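Local coordinates for Two-component system response regulator/GGDEF domain protein (Aeromonas salmonicida, PDB 3LUF) that probably makes cyclic di-GMP from two GTP molecules through a GGDEF domain absent from this fragment, which comprises its two tandem receiver domains, at residues Gln5-Glu11 and Gly29-Phe35; Ala23-Thr28 and Gln110-Val116; Val78-Ile84 and Val97-Lys103. Where two conformers were deposited one is given. Residue numbers count along the deposited sequence, not the author numbering.

Interaction 1: Gln5-Glu11 and Gly29-Phe35; sequences QKILIVE and GLEIDAF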
loop_
_atom_site.group_PDB
_atom_site.type_symbol
_atom_site.label_atom_id
_atom_site.label_comp_id
_atom_site.label_asym_id
_atom_site.label_seq_id
_atom_site.Cartn_x
_atom_site.Cartn_y
_atom_site.Cartn_z
ATOM N N GLN B 5 -1.801 25.158 -10.929
ATOM C CA GLN B 5 -0.843 24.969 -9.844
ATOM C C GLN B 5 -1.173 25.859 -8.653
ATOM O O GLN B 5 -0.291 26.231 -7.898
ATOM C CB GLN B 5 0.575 25.233 -10.350
ATOM C CG GLN B 5 1.692 24.841 -9.383
ATOM C CD GLN B 5 3.062 25.141 -9.935
ATOM O OE1 GLN B 5 3.996 25.442 -9.182
ATOM N NE2 GLN B 5 3.198 25.053 -11.258
ATOM N N LYS B 6 -2.438 26.243 -8.534
ATOM C CA LYS B 6 -2.859 27.097 -7.417
ATOM C C LYS B 6 -3.948 26.403 -6.595
ATOM O O LYS B 6 -4.749 25.635 -7.142
ATOM C CB LYS B 6 -3.362 28.444 -7.948
ATOM C CG LYS B 6 -3.384 29.530 -6.883
ATOM C CD LYS B 6 -3.037 30.904 -7.431
ATOM C CE LYS B 6 -3.876 31.260 -8.633
ATOM N NZ LYS B 6 -3.818 32.732 -8.775
ATOM N N ILE B 7 -3.961 26.624 -5.280
ATOM C CA ILE B 7 -5.115 26.149 -4.482
ATOM C C ILE B 7 -5.781 27.307 -3.758
ATOM O O ILE B 7 -5.163 28.343 -3.543
ATOM C CB ILE B 7 -4.787 25.012 -3.466
ATOM C CG1 ILE B 7 -3.812 25.503 -2.401
ATOM C CG2 ILE B 7 -4.257 23.750 -4.202
ATOM C CD1 ILE B 7 -4.051 24.931 -1.064
ATOM N N LEU B 8 -7.048 27.107 -3.429
ATOM C CA LEU B 8 -7.860 28.111 -2.742
ATOM C C LEU B 8 -8.181 27.537 -1.357
ATOM O O LEU B 8 -8.599 26.387 -1.226
ATOM C CB LEU B 8 -9.170 28.310 -3.528
ATOM C CG LEU B 8 -10.181 29.255 -2.817
ATOM C CD1 LEU B 8 -9.562 30.629 -2.749
ATOM C CD2 LEU B 8 -11.535 29.284 -3.553
ATOM N N ILE B 9 -8.032 28.379 -0.345
ATOM C CA ILE B 9 -8.401 28.026 1.032
ATOM C C ILE B 9 -9.409 29.059 1.488
ATOM O O ILE B 9 -9.141 30.258 1.387
ATOM C CB ILE B 9 -7.153 28.031 1.976
ATOM C CG1 ILE B 9 -6.128 26.993 1.507
ATOM C CG2 ILE B 9 -7.575 27.678 3.429
ATOM C CD1 ILE B 9 -4.810 27.078 2.308
ATOM N N VAL B 10 -10.570 28.606 1.942
ATOM C CA VAL B 10 -11.537 29.542 2.549
ATOM C C VAL B 10 -11.851 29.010 3.942
ATOM O O VAL B 10 -12.508 27.974 4.099
ATOM C CB VAL B 10 -12.829 29.666 1.698
ATOM C CG1 VAL B 10 -13.677 30.819 2.221
ATOM C CG2 VAL B 10 -12.497 29.848 0.193
ATOM N N GLU B 11 -11.328 29.708 4.942
ATOM C CA GLU B 11 -11.354 29.243 6.326
ATOM C C GLU B 11 -11.204 30.452 7.253
ATOM O O GLU B 11 -10.237 31.206 7.155
ATOM C CB GLU B 11 -10.166 28.272 6.551
ATOM C CG GLU B 11 -9.892 27.946 8.047
ATOM C CD GLU B 11 -11.077 27.270 8.749
ATOM O OE1 GLU B 11 -11.349 26.103 8.451
ATOM O OE2 GLU B 11 -11.666 27.889 9.675
ATOM N N GLY B 29 4.474 22.404 -3.963
ATOM C CA GLY B 29 4.799 23.444 -4.946
ATOM C C GLY B 29 3.635 24.322 -5.363
ATOM O O GLY B 29 3.721 25.056 -6.354
ATOM N N LEU B 30 2.541 24.279 -4.606
ATOM C CA LEU B 30 1.325 25.025 -4.958
ATOM C C LEU B 30 1.330 26.495 -4.518
ATOM O O LEU B 30 1.738 26.807 -3.398
ATOM C CB LEU B 30 0.104 24.326 -4.343
ATOM C CG LEU B 30 -0.152 22.916 -4.877
ATOM C CD1 LEU B 30 -1.163 22.207 -3.971
ATOM C CD2 LEU B 30 -0.640 22.995 -6.272
ATOM N N GLU B 31 0.865 27.390 -5.396
ATOM C CA GLU B 31 0.559 28.778 -5.010
ATOM C C GLU B 31 -0.768 28.778 -4.267
ATOM O O GLU B 31 -1.685 28.046 -4.640
ATOM C CB GLU B 31 0.417 29.693 -6.223
ATOM C CG GLU B 31 1.580 30.658 -6.461
ATOM C CD GLU B 31 2.393 30.266 -7.674
ATOM O OE1 GLU B 31 2.557 29.048 -7.905
ATOM O OE2 GLU B 31 2.842 31.169 -8.412
ATOM N N ILE B 32 -0.870 29.599 -3.227
ATOM C CA ILE B 32 -2.016 29.565 -2.345
ATOM C C ILE B 32 -2.697 30.907 -2.327
ATOM O O ILE B 32 -2.032 31.915 -2.107
ATOM C CB ILE B 32 -1.599 29.242 -0.872
ATOM C CG1 ILE B 32 -0.841 27.912 -0.795
ATOM C CG2 ILE B 32 -2.835 29.182 0.019
ATOM C CD1 ILE B 32 -0.129 27.707 0.571
ATOM N N ASP B 33 -4.013 30.909 -2.541
ATOM C CA ASP B 33 -4.858 32.059 -2.210
ATOM C C ASP B 33 -5.752 31.653 -1.044
ATOM O O ASP B 33 -6.539 30.701 -1.164
ATOM C CB ASP B 33 -5.732 32.441 -3.404
ATOM C CG ASP B 33 -4.937 33.080 -4.540
ATOM O OD1 ASP B 33 -3.918 33.748 -4.273
ATOM O OD2 ASP B 33 -5.354 32.925 -5.705
ATOM N N ALA B 34 -5.674 32.404 0.059
ATOM C CA ALA B 34 -6.433 32.048 1.257
ATOM C C ALA B 34 -7.249 33.225 1.788
ATOM O O ALA B 34 -6.713 34.327 1.958
ATOM C CB ALA B 34 -5.487 31.544 2.370
ATOM N N PHE B 35 -8.517 32.959 2.085
ATOM C CA PHE B 35 -9.435 34.004 2.539
ATOM C C PHE B 35 -10.205 33.558 3.746
ATOM O O PHE B 35 -10.388 32.354 3.970
ATOM C CB PHE B 35 -10.412 34.381 1.414
ATOM C CG PHE B 35 -9.729 34.763 0.165
ATOM C CD1 PHE B 35 -9.151 36.034 0.050
ATOM C CD2 PHE B 35 -9.598 33.834 -0.893
ATOM C CE1 PHE B 35 -8.457 36.384 -1.104
ATOM C CE2 PHE B 35 -8.919 34.172 -2.050
ATOM C CZ PHE B 35 -8.340 35.448 -2.159
#
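Two neighbouring parallel strands, 6-10 and 31-35, meet here at one edge of the five-stranded sheet of the first receiver domain, a CheY-like fold with strand order 2-1-3-4-5. They are the two strands of a beta-alpha-beta unit whose crossover is helix 14-27, and they illustrate how a parallel pair is bonded: each bonding residue of one strand reaches two residues of the other. I7 gives its N to E31 O (2.8 Å) and takes D33 N on its O (3.0 Å); I9, two residues on, does the same, N to D33 O at 2.9 Å and O from F35 N at 2.9 Å. The ladder starts with E31 N on Q5 O. The axes lie 4.7 Å apart at 16°.

The two faces differ in character. I7, I9, I32 and A34 turn to the side covered by helix 14-27, with I9 CD1 3.7 Å from I32 CG2. On the other face K6 forms a long salt bridge to D33, NZ to OD2 3.4 Å; K6 also pairs with E48, and D33 with Y49. Further along this face, L8 CD1 meets the edge of the F35 ring, 3.7 Å from CE2. Beyond strand 6-10 the chain reaches E11, beside the magnesium held by D12, D55 and T57; the backbone N of E11 closes the ladder on F35 O at 3.0 Å.

Interaction 2: Ala23-Thr28 and Gln110-Val116; sequences AIAQQT and QYAVGLV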
loop_
_atom_site.group_PDB
_atom_site.type_symbol
_atom_site.label_atom_id
_atom_site.label_comp_id
_atom_site.label_asym_id
_atom_site.label_seq_id
_atom_site.Cartn_x
_atom_site.Cartn_y
_atom_site.Cartn_z
ATOM N N ALA B 23 1.976 24.811 6.140
ATOM C CA ALA B 23 2.254 23.425 5.767
ATOM C C ALA B 23 2.228 23.221 4.248
ATOM O O ALA B 23 3.119 22.559 3.689
ATOM C CB ALA B 23 1.310 22.484 6.445
ATOM N N ILE B 24 1.230 23.795 3.574
ATOM C CA ILE B 24 1.104 23.588 2.131
ATOM C C ILE B 24 2.253 24.324 1.384
ATOM O O ILE B 24 2.835 23.785 0.408
ATOM C CB ILE B 24 -0.303 24.001 1.651
ATOM C CG1 ILE B 24 -1.325 23.015 2.202
ATOM C CG2 ILE B 24 -0.374 24.019 0.117
ATOM C CD1 ILE B 24 -2.778 23.476 2.061
ATOM N N ALA B 25 2.618 25.504 1.889
ATOM C CA ALA B 25 3.698 26.302 1.321
ATOM C C ALA B 25 5.041 25.590 1.486
ATOM O O ALA B 25 5.901 25.692 0.609
ATOM C CB ALA B 25 3.769 27.689 1.976
ATOM N N GLN B 26 5.213 24.879 2.598
ATOM C CA GLN B 26 6.515 24.295 2.888
ATOM C C GLN B 26 6.672 22.936 2.229
ATOM O O GLN B 26 7.764 22.574 1.814
ATOM C CB GLN B 26 6.726 24.241 4.394
ATOM C CG GLN B 26 7.924 23.452 4.891
ATOM C CD GLN B 26 7.774 23.240 6.380
ATOM O OE1 GLN B 26 8.040 24.142 7.167
ATOM N NE2 GLN B 26 7.291 22.078 6.769
ATOM N N GLN B 27 5.576 22.212 2.088
ATOM C CA GLN B 27 5.625 20.832 1.673
ATOM C C GLN B 27 5.131 20.567 0.262
ATOM O O GLN B 27 5.289 19.463 -0.240
ATOM C CB GLN B 27 4.851 19.964 2.686
ATOM C CG GLN B 27 5.410 20.071 4.089
ATOM C CD GLN B 27 4.604 19.270 5.092
ATOM O OE1 GLN B 27 4.343 18.077 4.896
ATOM N NE2 GLN B 27 4.215 19.921 6.178
ATOM N N THR B 28 4.526 21.564 -0.385
ATOM C CA THR B 28 4.118 21.432 -1.786
ATOM C C THR B 28 4.651 22.572 -2.656
ATOM O O THR B 28 5.186 23.567 -2.136
ATOM C CB THR B 28 2.584 21.401 -1.958
ATOM O OG1 THR B 28 2.059 22.734 -1.991
ATOM C CG2 THR B 28 1.922 20.584 -0.828
ATOM N N GLN B 110 -2.680 17.691 8.528
ATOM C CA GLN B 110 -1.608 17.232 7.687
ATOM C C GLN B 110 -2.137 16.386 6.516
ATOM O O GLN B 110 -1.540 16.380 5.454
ATOM C CB GLN B 110 -0.582 16.447 8.516
ATOM C CG GLN B 110 0.685 16.119 7.793
ATOM C CD GLN B 110 1.463 17.345 7.354
ATOM O OE1 GLN B 110 1.344 18.434 7.932
ATOM N NE2 GLN B 110 2.267 17.173 6.337
ATOM N N TYR B 111 -3.249 15.675 6.711
ATOM C CA TYR B 111 -3.867 14.925 5.608
ATOM C C TYR B 111 -4.098 15.812 4.352
ATOM O O TYR B 111 -3.891 15.373 3.208
ATOM C CB TYR B 111 -5.186 14.275 6.056
ATOM C CG TYR B 111 -5.887 13.465 4.998
ATOM C CD1 TYR B 111 -5.572 12.108 4.788
ATOM C CD2 TYR B 111 -6.869 14.043 4.200
ATOM C CE1 TYR B 111 -6.242 11.350 3.781
ATOM C CE2 TYR B 111 -7.523 13.315 3.221
ATOM C CZ TYR B 111 -7.205 11.984 3.010
ATOM O OH TYR B 111 -7.889 11.315 2.034
ATOM N N ALA B 112 -4.536 17.041 4.577
ATOM C CA ALA B 112 -4.841 17.959 3.461
ATOM C C ALA B 112 -3.574 18.246 2.618
ATOM O O ALA B 112 -3.625 18.419 1.386
ATOM C CB ALA B 112 -5.449 19.244 4.035
ATOM N N VAL B 113 -2.423 18.252 3.276
ATOM C CA VAL B 113 -1.159 18.589 2.617
ATOM C C VAL B 113 -0.753 17.505 1.615
ATOM O O VAL B 113 -0.497 17.775 0.432
ATOM C CB VAL B 113 -0.017 18.815 3.659
ATOM C CG1 VAL B 113 1.276 19.175 2.958
ATOM C CG2 VAL B 113 -0.401 19.899 4.662
ATOM N N GLY B 114 -0.740 16.255 2.067
ATOM C CA GLY B 114 -0.474 15.136 1.178
ATOM C C GLY B 114 -1.502 15.039 0.086
ATOM O O GLY B 114 -1.162 14.732 -1.038
ATOM N N LEU B 115 -2.756 15.342 0.409
ATOM C CA LEU B 115 -3.832 15.256 -0.573
ATOM C C LEU B 115 -3.629 16.262 -1.695
ATOM O O LEU B 115 -3.700 15.894 -2.872
ATOM C CB LEU B 115 -5.167 15.544 0.084
ATOM C CG LEU B 115 -6.399 15.554 -0.818
ATOM C CD1 LEU B 115 -6.563 14.288 -1.619
ATOM C CD2 LEU B 115 -7.654 15.805 0.027
ATOM N N VAL B 116 -3.386 17.518 -1.349
ATOM C CA VAL B 116 -3.336 18.551 -2.423
ATOM C C VAL B 116 -2.103 18.376 -3.306
ATOM O O VAL B 116 -2.129 18.683 -4.507
ATOM C CB VAL B 116 -3.460 20.017 -1.901
ATOM C CG1 VAL B 116 -4.851 20.179 -1.206
ATOM C CG2 VAL B 116 -2.278 20.404 -0.982
#
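V113 carries this contact: with 79 Å² buried, it projects from helix 106-122 into the last turn of helix 14-27 and is met there by four residues. Its CG2 lies 3.6 Å from A23 CB and 4.1 Å from I24 CG1, while its CG1 touches Q27 CB at 3.7 Å and T28 CG2 at 4.1 Å; CG2 thus serves A23 and I24, and CG1 serves Q27 and T28, the first residue past the helix. The closest pair of CA atoms also belongs to V113, 5.5 Å from that of I24.

I24 (48 Å²), whose CA-CB bond points sideways, brings CG1 to 4.2 Å from CG2 of V116 (43 Å²). In the CheY-like receiver fold the first and last helices pack on the same face of the central sheet, and this is their meeting place: the short axes cross at -44°, 9.6 Å apart, and beneath them both I24 and V116 touch L53 of strand 49-55.

At one margin, where Q110 also packs on K197 of the second subunit, the chemistry becomes polar. Q27 (41 Å²) accepts on its OE1 a hydrogen bond from Q110 NE2 at 2.7 Å; Q110 OE1 is held by R106. Where helix 14-27 ends, T28 OG1 turns back to bond I24 O at 2.7 Å, and T28 CG2 comes 4.2 Å from V116 CG2.

Interaction 3: Val78-Ile84 and Val97-Lys103; sequences VILTADI and VLDYVMK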
loop_
_atom_site.group_PDB
_atom_site.type_symbol
_atom_site.label_atom_id
_atom_site.label_comp_id
_atom_site.label_asym_id
_atom_site.label_seq_id
_atom_site.Cartn_x
_atom_site.Cartn_y
_atom_site.Cartn_z
ATOM N N VAL B 78 -12.680 20.187 -1.480
ATOM C CA VAL B 78 -12.449 19.314 -0.340
ATOM C C VAL B 78 -12.946 20.037 0.904
ATOM O O VAL B 78 -12.554 21.172 1.154
ATOM C CB VAL B 78 -10.946 19.004 -0.221
ATOM C CG1 VAL B 78 -10.580 18.392 1.171
ATOM C CG2 VAL B 78 -10.492 18.107 -1.411
ATOM N N ILE B 79 -13.812 19.400 1.682
ATOM C CA ILE B 79 -14.360 20.060 2.872
ATOM C C ILE B 79 -13.402 20.002 4.055
ATOM O O ILE B 79 -12.775 18.975 4.282
ATOM C CB ILE B 79 -15.752 19.441 3.213
ATOM C CG1 ILE B 79 -16.801 19.983 2.202
ATOM C CG2 ILE B 79 -16.151 19.645 4.707
ATOM C CD1 ILE B 79 -18.161 19.296 2.323
ATOM N N LEU B 80 -13.307 21.104 4.811
ATOM C CA LEU B 80 -12.614 21.115 6.099
ATOM C C LEU B 80 -13.670 21.026 7.175
ATOM O O LEU B 80 -14.568 21.863 7.219
ATOM C CB LEU B 80 -11.831 22.419 6.310
ATOM C CG LEU B 80 -10.755 22.814 5.287
ATOM C CD1 LEU B 80 -10.334 24.281 5.499
ATOM C CD2 LEU B 80 -9.545 21.933 5.457
ATOM N N THR B 81 -13.549 20.007 8.029
ATOM C CA THR B 81 -14.602 19.702 9.019
ATOM C C THR B 81 -14.021 19.357 10.391
ATOM O O THR B 81 -13.043 18.650 10.499
ATOM C CB THR B 81 -15.569 18.617 8.515
ATOM O OG1 THR B 81 -16.636 18.440 9.461
ATOM C CG2 THR B 81 -14.872 17.286 8.246
ATOM N N ALA B 82 -14.633 19.895 11.438
ATOM C CA ALA B 82 -14.156 19.609 12.798
ATOM C C ALA B 82 -14.684 18.269 13.313
ATOM O O ALA B 82 -14.126 17.679 14.275
ATOM C CB ALA B 82 -14.505 20.778 13.756
ATOM N N ASP B 83 -15.732 17.777 12.655
ATOM C CA ASP B 83 -16.340 16.496 13.002
ATOM C C ASP B 83 -16.944 15.794 11.786
ATOM O O ASP B 83 -17.097 16.394 10.722
ATOM C CB ASP B 83 -17.400 16.691 14.090
ATOM C CG ASP B 83 -18.490 17.641 13.672
ATOM O OD1 ASP B 83 -19.051 17.460 12.567
ATOM O OD2 ASP B 83 -18.788 18.568 14.454
ATOM N N ILE B 84 -17.308 14.524 11.969
ATOM C CA ILE B 84 -17.809 13.683 10.891
ATOM C C ILE B 84 -18.908 12.730 11.408
ATOM O O ILE B 84 -18.916 12.356 12.582
ATOM C CB ILE B 84 -16.638 12.890 10.210
ATOM C CG1 ILE B 84 -17.057 12.262 8.864
ATOM C CG2 ILE B 84 -16.036 11.841 11.167
ATOM C CD1 ILE B 84 -17.587 13.246 7.814
ATOM N N VAL B 97 -18.545 16.657 -3.613
ATOM C CA VAL B 97 -17.316 16.977 -2.903
ATOM C C VAL B 97 -16.290 15.859 -3.211
ATOM O O VAL B 97 -16.641 14.677 -3.278
ATOM C CB VAL B 97 -17.625 17.046 -1.415
ATOM C CG1 VAL B 97 -16.394 17.140 -0.587
ATOM C CG2 VAL B 97 -18.559 18.236 -1.117
ATOM N N LEU B 98 -15.035 16.244 -3.376
ATOM C CA LEU B 98 -13.945 15.321 -3.666
ATOM C C LEU B 98 -13.594 14.434 -2.474
ATOM O O LEU B 98 -13.447 13.202 -2.621
ATOM C CB LEU B 98 -12.724 16.158 -4.031
ATOM C CG LEU B 98 -11.536 15.628 -4.791
ATOM C CD1 LEU B 98 -10.819 16.807 -5.448
ATOM C CD2 LEU B 98 -10.590 14.870 -3.862
ATOM N N ASP B 99 -13.415 15.067 -1.310
ATOM C CA ASP B 99 -12.963 14.392 -0.097
ATOM C C ASP B 99 -13.194 15.372 1.055
ATOM O O ASP B 99 -13.677 16.485 0.832
ATOM C CB ASP B 99 -11.475 14.019 -0.268
ATOM C CG ASP B 99 -10.987 12.963 0.729
ATOM O OD1 ASP B 99 -11.789 12.459 1.557
ATOM O OD2 ASP B 99 -9.774 12.626 0.659
ATOM N N TYR B 100 -12.894 14.956 2.279
ATOM C CA TYR B 100 -12.883 15.890 3.397
ATOM C C TYR B 100 -11.617 15.712 4.218
ATOM O O TYR B 100 -10.963 14.666 4.157
ATOM C CB TYR B 100 -14.127 15.744 4.295
ATOM C CG TYR B 100 -14.249 14.391 4.942
ATOM C CD1 TYR B 100 -13.834 14.182 6.260
ATOM C CD2 TYR B 100 -14.773 13.305 4.221
ATOM C CE1 TYR B 100 -13.958 12.924 6.842
ATOM C CE2 TYR B 100 -14.888 12.055 4.794
ATOM C CZ TYR B 100 -14.479 11.868 6.088
ATOM O OH TYR B 100 -14.604 10.609 6.628
ATOM N N VAL B 101 -11.296 16.751 4.982
ATOM C CA VAL B 101 -10.121 16.786 5.840
ATOM C C VAL B 101 -10.614 17.090 7.234
ATOM O O VAL B 101 -11.401 18.023 7.433
ATOM C CB VAL B 101 -9.123 17.883 5.391
ATOM C CG1 VAL B 101 -7.958 18.032 6.373
ATOM C CG2 VAL B 101 -8.571 17.545 4.017
HETATM N N MSE B 102 -10.198 16.281 8.204
HETATM C CA MSE B 102 -10.504 16.617 9.591
HETATM C C MSE B 102 -9.618 17.756 10.070
HETATM O O MSE B 102 -8.398 17.736 9.812
HETATM C CB MSE B 102 -10.296 15.389 10.491
HETATM C CG MSE B 102 -11.172 14.208 10.147
HETATM SE SE MSE B 102 -13.109 14.542 10.282
HETATM C CE MSE B 102 -13.290 15.321 12.025
ATOM N N LYS B 103 -10.207 18.745 10.757
ATOM C CA LYS B 103 -9.419 19.881 11.254
ATOM C C LYS B 103 -9.454 20.023 12.766
ATOM O O LYS B 103 -9.306 21.126 13.289
ATOM C CB LYS B 103 -9.762 21.208 10.545
ATOM C CG LYS B 103 -11.225 21.571 10.611
ATOM C CD LYS B 103 -11.451 23.010 10.182
ATOM C CE LYS B 103 -12.956 23.340 10.229
ATOM N NZ LYS B 103 -13.096 24.837 10.215
#
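V78 opens this parallel pairing by packing its CG1 against V101 CG2 (3.6 Å), on the face toward helix 106-122. Next, I79 bonds in both directions, N to D99 O (3.0 Å) and O from V101 N (2.8 Å), while its CD1 meets V97 CG2 at 3.6 Å. L80 then packs its CD2 on V101 CB at 4.1 Å. T81 repeats the two-way pattern, N to V101 O (3.0 Å) and O from K103 N (2.8 Å). Its OG1 makes a very short bond to D83 O (2.4 Å), tying the strand end to the loop. A82 and D83 both touch the methyl of selenomethionine M102, and I84 lays CD1 over the Y100 ring face, 4.0 Å from its centroid, a CH-pi contact. K219 of the second subunit also engages Y100 and D99. The final backbone bond places K103, whose NZ bridges D55 and E11 beside the magnesium, an arrangement typical of the active-site lysine of CheY-like receivers, consistent with D55 being the predicted phosphoacceptor.

Overall arrangement
Within one receiver domain, chemistry follows position. Interactions 1 and 3 both join strands through backbone ladders, but near opposite ends of the same sheet: interaction 3 is largely buried, interaction 1 only partly, with charges on one face. Interaction 2, also partly buried, links two helices mainly through aliphatic side chains: helix 14-27, the crossover of interaction 1, and helix 106-122, which follows strand 99-102 of interaction 3. It touches both, for example through I7 CD1 and I24 CD1 (3.7 Å) or A112 CB and V101 CG2 (3.6 Å). The two strand contacts converge at the magnesium site, where E11 OE1 and K103 NZ form a 2.8 Å salt bridge. Interactions 2 and 3 also touch the second subunit.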